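Local coordinates for putative uncharacterized protein (Chaetomium thermophilum, PDB 4XRI) that probably carries cargo proteins into the nucleus as a HEAT-repeat transport receptor of the importin-beta family, and probably binds a small GTPase, at residues M609-L612 with L613-S617; S623-P626 with E627-A631; P653-Y656 with N657-N661. The protein carries 2 engineered substitutions. All coordinates share one frame; numbering follows the deposited sequence.

The three contacts lie on three successive helices of the HEAT-repeat superhelix, 605-616, 625-640 and 648-660, which pack together; contact 2 begins in the turn before its helix and contact 3 runs into the loop after it. Centres of contacts 1 and 2 lie about 11 Å apart, 2 and 3 about 13 Å, 1 and 3 about 15 Å. Ile-615 CG2 meets Val-625 CG1 at 3.6 Å. The Phe-630 ring joins all three: CE1 lies 3.7 Å from Leu-616 CD1, and CZ 3.7 Å from Ala-658 CB. Contact 3 reaches contact 1 through Phe-654 CD1, 3.9 Å from Leu-616 CB. Bound glycerol near a side chain of each contact probably comes from the crystallisation liquor.

Contact 1: residues M609-L612 with L613-S617; sequences MQVL and LQILS
The last turns of helix 605-616 join Met-609, Gln-610 and Val-611 to Leu-613, Gln-614 and Ile-615, each pair four residues apart. The amides of Leu-613, Gln-614, Ile-615 and Leu-616 donate in turn to the carbonyls of Met-609, Gln-610, Val-611 and Leu-612; Leu-613 N to Met-609 O is 3.0 Å. In Ile-615, CG1 is anti to the carbonyl carbon (chi1 -71°), a setting that lays it back on the preceding turn, 3.1 Å from Val-611 O. Leu-613 CG sits likewise 3.2 Å from Met-609 O. Beyond these carbonyls the side chains meet by apolar packing: Val-611 CG2 and Ile-615 CD1 run side by side at 4.1 Å, while the Met-609 chain, bent at chi2 and chi3, brings CE to 4.1 Å from Leu-613 CG. The turn is amphipathic, as expected of a helix packed within a HEAT-repeat array: Leu-612 and Leu-616 face helix 625-640, Val-611 and Ile-615 touch helix 546-567, and Leu-613 lies on helix 648-660. On the outer side Gln-610 and Gln-614 cross with their amide planes 57° apart, and NE2 of Gln-610 comes 3.6 Å from NE2 of Gln-614; both are donors, in contact without a bond. Gln-610 OE1 is hydrogen-bonded to a glycerol. Towards the C-terminal end, Ser-617 OG donates to Gln-614 O at 2.7 Å, from above the carbonyl plane, and Thr-618 OG1 is hydrogen-bonded to Ile-615 O.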
loop_
_atom_site.group_PDB
_atom_site.type_symbol
_atom_site.label_atom_id
_atom_site.label_comp_id
_atom_site.label_asym_id
_atom_site.label_seq_id
_atom_site.Cartn_x
_atom_site.Cartn_y
_atom_site.Cartn_z
ATOM N N MET A 609 20.553 23.211 15.362
ATOM C CA MET A 609 21.160 22.003 15.911
ATOM C C MET A 609 20.999 21.910 17.426
ATOM O O MET A 609 20.875 20.817 17.976
ATOM C CB MET A 609 22.642 21.930 15.540
ATOM C CG MET A 609 22.887 21.618 14.068
ATOM S SD MET A 609 22.022 20.129 13.521
ATOM C CE MET A 609 22.895 18.874 14.447
ATOM N N GLN A 610 21.002 23.056 18.101
ATOM C CA GLN A 610 20.853 23.072 19.554
ATOM C C GLN A 610 19.503 22.504 19.984
ATOM O O GLN A 610 19.438 21.651 20.868
ATOM C CB GLN A 610 21.021 24.492 20.104
ATOM C CG GLN A 610 20.841 24.612 21.611
ATOM C CD GLN A 610 22.068 24.179 22.390
ATOM O OE1 GLN A 610 23.096 23.827 21.809
ATOM N NE2 GLN A 610 21.969 24.208 23.715
ATOM N N VAL A 611 18.430 22.964 19.350
ATOM C CA VAL A 611 17.092 22.522 19.732
ATOM C C VAL A 611 16.815 21.110 19.222
ATOM O O VAL A 611 16.151 20.322 19.894
ATOM C CB VAL A 611 15.993 23.494 19.218
ATOM C CG1 VAL A 611 15.950 23.540 17.700
ATOM C CG2 VAL A 611 14.632 23.106 19.776
ATOM N N LEU A 612 17.351 20.777 18.050
ATOM C CA LEU A 612 17.105 19.469 17.454
ATOM C C LEU A 612 17.780 18.359 18.248
ATOM O O LEU A 612 17.214 17.281 18.421
ATOM C CB LEU A 612 17.579 19.432 15.998
ATOM C CG LEU A 612 16.699 20.158 14.978
ATOM C CD1 LEU A 612 17.191 19.886 13.562
ATOM C CD2 LEU A 612 15.237 19.753 15.133
ATOM N N LEU A 613 18.991 18.623 18.729
ATOM C CA LEU A 613 19.708 17.638 19.530
ATOM C C LEU A 613 19.091 17.510 20.919
ATOM O O LEU A 613 19.054 16.423 21.493
ATOM C CB LEU A 613 21.191 18.002 19.640
ATOM C CG LEU A 613 22.004 17.830 18.356
ATOM C CD1 LEU A 613 23.492 18.022 18.625
ATOM C CD2 LEU A 613 21.742 16.472 17.732
ATOM N N GLN A 614 18.609 18.629 21.453
ATOM C CA GLN A 614 17.924 18.629 22.741
ATOM C C GLN A 614 16.637 17.814 22.680
ATOM O O GLN A 614 16.263 17.154 23.650
ATOM C CB GLN A 614 17.618 20.061 23.189
ATOM C CG GLN A 614 18.789 20.761 23.855
ATOM C CD GLN A 614 18.484 22.200 24.219
ATOM O OE1 GLN A 614 17.712 22.875 23.541
ATOM N NE2 GLN A 614 19.086 22.674 25.302
ATOM N N ILE A 615 15.965 17.865 21.536
ATOM C CA ILE A 615 14.747 17.092 21.335
ATOM C C ILE A 615 15.075 15.603 21.245
ATOM O O ILE A 615 14.357 14.769 21.797
ATOM C CB ILE A 615 13.997 17.551 20.069
ATOM C CG1 ILE A 615 13.388 18.936 20.294
ATOM C CG2 ILE A 615 12.901 16.567 19.699
ATOM C CD1 ILE A 615 12.718 19.513 19.072
ATOM N N LEU A 616 16.177 15.282 20.571
ATOM C CA LEU A 616 16.636 13.899 20.453
ATOM C C LEU A 616 16.917 13.266 21.813
ATOM O O LEU A 616 16.583 12.105 22.047
ATOM C CB LEU A 616 17.897 13.818 19.586
ATOM C CG LEU A 616 17.732 13.853 18.065
ATOM C CD1 LEU A 616 19.071 13.596 17.386
ATOM C CD2 LEU A 616 16.693 12.837 17.612
ATOM N N SER A 617 17.533 14.035 22.706
ATOM C CA SER A 617 17.942 13.523 24.011
ATOM C C SER A 617 16.753 13.161 24.897
ATOM O O SER A 617 16.909 12.465 25.899
ATOM C CB SER A 617 18.824 14.546 24.731
ATOM O OG SER A 617 18.095 15.723 25.035
#

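Contact 2: residues S623-P626 with E627-A631; sequences SSVP and EGVFA
Pro-626 O meets both the backbone and the ring of Phe-630 in the first turns of helix 625-640. Phe-630 N donates to it at 2.9 Å, and the ring carbon CD1 of Phe-630 comes within 3.1 Å of Pro-626 O, obliquely to the ring. One step back, Val-629 N bonds to Val-625 O at 2.9 Å, nearly along the C=O axis. Val-629 CG2, anti to its carbonyl carbon (chi1 170° to CG1), turns back towards that turn and touches Val-625 CG1 at 4.1 Å. Gly-628 N makes a weak bond to Ser-624 O. Ahead of this turn stands the cap: Ser-623 OG accepts from Val-625 N at 3.2 Å, fairly straight (162°). A water accepts weakly from Glu-627 N and donates to Ser-623 O at 2.7 Å, bridging the loop before the helix and its first turn. Near the helix start the ring nitrogen of Pro-626, lacking a hydrogen, needs no acceptor. The Phe-630 ring packs on Met-670 and Leu-674. With an alanine here the ring is gone, which is likely to open a gap beside Pro-626 O and leave Met-670 and Leu-674 without their partner. Glu-627 OE2 and Ser-624 OG find partners in Ser-666 and Thr-584. Helix 665-682 thus lies along the Pro-626, Glu-627 and Phe-630 side, helix 573-597 touches Val-625 and Ala-631, and helix 605-616 packs on Val-625, Val-629 and Phe-630.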
loop_
_atom_site.group_PDB
_atom_site.type_symbol
_atom_site.label_atom_id
_atom_site.label_comp_id
_atom_site.label_asym_id
_atom_site.label_seq_id
_atom_site.Cartn_x
_atom_site.Cartn_y
_atom_site.Cartn_z
ATOM N N SER A 623 8.085 6.541 18.477
ATOM C CA SER A 623 7.880 7.963 18.247
ATOM C C SER A 623 8.293 8.335 16.828
ATOM O O SER A 623 9.262 7.798 16.293
ATOM C CB SER A 623 8.665 8.790 19.269
ATOM O OG SER A 623 8.552 10.176 19.005
ATOM N N SER A 624 7.547 9.250 16.219
ATOM C CA SER A 624 7.851 9.707 14.868
ATOM C C SER A 624 8.835 10.869 14.902
ATOM O O SER A 624 9.289 11.345 13.862
ATOM C CB SER A 624 6.570 10.122 14.142
ATOM O OG SER A 624 5.984 11.257 14.750
ATOM N N VAL A 625 9.161 11.318 16.108
ATOM C CA VAL A 625 9.964 12.523 16.299
ATOM C C VAL A 625 11.445 12.398 15.904
ATOM O O VAL A 625 11.962 13.284 15.226
ATOM C CB VAL A 625 9.891 13.003 17.768
ATOM C CG1 VAL A 625 10.815 14.184 17.991
ATOM C CG2 VAL A 625 8.460 13.373 18.130
ATOM N N PRO A 626 12.139 11.320 16.333
ATOM C CA PRO A 626 13.557 11.267 15.952
ATOM C C PRO A 626 13.765 11.254 14.441
ATOM O O PRO A 626 14.743 11.812 13.945
ATOM C CB PRO A 626 14.043 9.950 16.578
ATOM C CG PRO A 626 13.097 9.669 17.676
ATOM C CD PRO A 626 11.769 10.180 17.191
ATOM N N GLU A 627 12.841 10.627 13.723
ATOM C CA GLU A 627 12.929 10.540 12.272
ATOM C C GLU A 627 12.751 11.911 11.629
ATOM O O GLU A 627 13.431 12.244 10.659
ATOM C CB GLU A 627 11.885 9.557 11.737
ATOM C CG GLU A 627 11.993 9.275 10.253
ATOM C CD GLU A 627 11.276 7.999 9.860
ATOM O OE1 GLU A 627 11.060 7.780 8.649
ATOM O OE2 GLU A 627 10.933 7.211 10.767
ATOM N N GLY A 628 11.838 12.705 12.181
ATOM C CA GLY A 628 11.607 14.055 11.704
ATOM C C GLY A 628 12.796 14.952 11.983
ATOM O O GLY A 628 13.168 15.784 11.157
ATOM N N VAL A 629 13.394 14.780 13.158
ATOM C CA VAL A 629 14.593 15.520 13.531
ATOM C C VAL A 629 15.748 15.199 12.584
ATOM O O VAL A 629 16.446 16.099 12.112
ATOM C CB VAL A 629 15.021 15.207 14.982
ATOM C CG1 VAL A 629 16.398 15.783 15.270
ATOM C CG2 VAL A 629 13.988 15.744 15.968
ATOM N N PHE A 630 15.936 13.912 12.311
ATOM C CA PHE A 630 16.997 13.461 11.415
ATOM C C PHE A 630 16.821 14.017 10.004
ATOM O O PHE A 630 17.793 14.392 9.344
ATOM C CB PHE A 630 17.045 11.933 11.378
ATOM C CG PHE A 630 17.975 11.333 12.396
ATOM C CD1 PHE A 630 17.847 11.644 13.740
ATOM C CD2 PHE A 630 18.976 10.459 12.009
ATOM C CE1 PHE A 630 18.702 11.097 14.679
ATOM C CE2 PHE A 630 19.834 9.909 12.942
ATOM C CZ PHE A 630 19.698 10.227 14.278
ATOM N N ALA A 631 15.572 14.077 9.555
ATOM C CA ALA A 631 15.252 14.605 8.234
ATOM C C ALA A 631 15.613 16.082 8.142
ATOM O O ALA A 631 16.122 16.548 7.119
ATOM C CB ALA A 631 13.780 14.398 7.922
HETATM O O HOH W 1 11.343 8.025 14.537
#

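Contact 3: residues P653-Y656 with N657-N661; sequences PFLY and NALGN
Leu-659 turns CG away from its own carbonyl carbon (chi1 -82°), which lays it against the preceding turn, 3.4 Å from Leu-655 O. Leu-655 takes the other course, with CG opposite its backbone N (chi1 -179°), and this carries its branch forward until CG lies 4.4 Å from Leu-659 CD1, a loose apolar touch. The same Leu-655 O accepts from Leu-659 N at 3.0 Å. Further i to i-4 bonds run from Asn-657 N to Pro-653 O, from Ala-658 N to Phe-654 O and from Gly-660 N to Tyr-656 O, the last at 3.0 Å. Helix 648-660 is kinked where the N atoms of Pro-653 and Phe-654 lack a bond to the turn before. Asn-657 CB rests 3.5 Å from Pro-653 O, while its amide leads outwards and OD1 is hydrogen-bonded to a glycerol. Tyr-656 sends its hydroxyl to Asn-692 ND2 on helix 690-701. Towards Asn-661 the chain passes into loop, with a weak bond from Asn-661 N back to Ala-658 O. Leu-655, Ala-658 and Leu-659 touch helix 665-682, and the two leucines also meet Phe-693. The chemistry is therefore divided: the carbonyls of Pro-653 to Tyr-656 are each taken by an amide four residues on, the leucines and alanine bind neighbouring helices by apolar packing, the Tyr-656 hydroxyl is bound by Asn-692, and Asn-657 OD1 by a glycerol that is probably a crystallisation additive.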
loop_
_atom_site.group_PDB
_atom_site.type_symbol
_atom_site.label_atom_id
_atom_site.label_comp_id
_atom_site.label_asym_id
_atom_site.label_seq_id
_atom_site.Cartn_x
_atom_site.Cartn_y
_atom_site.Cartn_z
ATOM N N PRO A 653 27.567 11.081 17.917
ATOM C CA PRO A 653 27.114 10.020 18.830
ATOM C C PRO A 653 25.625 9.682 18.706
ATOM O O PRO A 653 25.254 8.517 18.856
ATOM C CB PRO A 653 27.426 10.600 20.214
ATOM C CG PRO A 653 28.575 11.503 19.977
ATOM C CD PRO A 653 28.297 12.134 18.647
ATOM N N PHE A 654 24.787 10.678 18.440
ATOM C CA PHE A 654 23.368 10.422 18.208
ATOM C C PHE A 654 23.185 9.601 16.938
ATOM O O PHE A 654 22.367 8.683 16.889
ATOM C CB PHE A 654 22.583 11.730 18.103
ATOM C CG PHE A 654 22.422 12.451 19.410
ATOM C CD1 PHE A 654 21.350 12.171 20.242
ATOM C CD2 PHE A 654 23.331 13.417 19.801
ATOM C CE1 PHE A 654 21.194 12.838 21.442
ATOM C CE2 PHE A 654 23.180 14.088 20.999
ATOM C CZ PHE A 654 22.111 13.796 21.823
ATOM N N LEU A 655 23.959 9.941 15.915
ATOM C CA LEU A 655 23.919 9.231 14.644
ATOM C C LEU A 655 24.383 7.787 14.807
ATOM O O LEU A 655 23.752 6.863 14.290
ATOM C CB LEU A 655 24.782 9.951 13.607
ATOM C CG LEU A 655 24.814 9.342 12.204
ATOM C CD1 LEU A 655 23.403 9.144 11.683
ATOM C CD2 LEU A 655 25.618 10.222 11.259
ATOM N N TYR A 656 25.485 7.603 15.530
ATOM C CA TYR A 656 26.008 6.273 15.830
ATOM C C TYR A 656 24.954 5.395 16.498
ATOM O O TYR A 656 24.763 4.240 16.125
ATOM C CB TYR A 656 27.238 6.364 16.741
ATOM C CG TYR A 656 28.425 7.078 16.139
ATOM C CD1 TYR A 656 28.615 7.124 14.763
ATOM C CD2 TYR A 656 29.359 7.707 16.952
ATOM C CE1 TYR A 656 29.705 7.777 14.214
ATOM C CE2 TYR A 656 30.449 8.363 16.414
ATOM C CZ TYR A 656 30.617 8.394 15.047
ATOM O OH TYR A 656 31.704 9.046 14.509
ATOM N N ASN A 657 24.274 5.960 17.488
ATOM C CA ASN A 657 23.304 5.214 18.279
ATOM C C ASN A 657 22.101 4.786 17.450
ATOM O O ASN A 657 21.578 3.686 17.622
ATOM C CB ASN A 657 22.845 6.046 19.473
ATOM C CG ASN A 657 22.301 5.193 20.596
ATOM O OD1 ASN A 657 21.092 5.140 20.823
ATOM N ND2 ASN A 657 23.196 4.507 21.302
ATOM N N ALA A 658 21.671 5.663 16.550
ATOM C CA ALA A 658 20.584 5.343 15.634
ATOM C C ALA A 658 21.013 4.242 14.670
ATOM O O ALA A 658 20.234 3.343 14.351
ATOM C CB ALA A 658 20.147 6.585 14.870
ATOM N N LEU A 659 22.263 4.317 14.223
ATOM C CA LEU A 659 22.825 3.318 13.319
ATOM C C LEU A 659 22.863 1.928 13.943
ATOM O O LEU A 659 22.582 0.934 13.277
ATOM C CB LEU A 659 24.239 3.721 12.888
ATOM C CG LEU A 659 24.383 4.725 11.743
ATOM C CD1 LEU A 659 25.835 5.149 11.604
ATOM C CD2 LEU A 659 23.867 4.131 10.438
ATOM N N GLY A 660 23.220 1.865 15.220
ATOM C CA GLY A 660 23.420 0.593 15.889
ATOM C C GLY A 660 22.152 -0.057 16.410
ATOM O O GLY A 660 22.180 -1.199 16.872
ATOM N N ASN A 661 21.038 0.661 16.335
ATOM C CA ASN A 661 19.778 0.168 16.883
ATOM C C ASN A 661 18.803 -0.275 15.797
ATOM O O ASN A 661 17.995 0.517 15.313
ATOM C CB ASN A 661 19.130 1.241 17.758
ATOM C CG ASN A 661 17.902 0.734 18.487
ATOM O OD1 ASN A 661 17.719 -0.473 18.661
ATOM N ND2 ASN A 661 17.052 1.656 18.922
#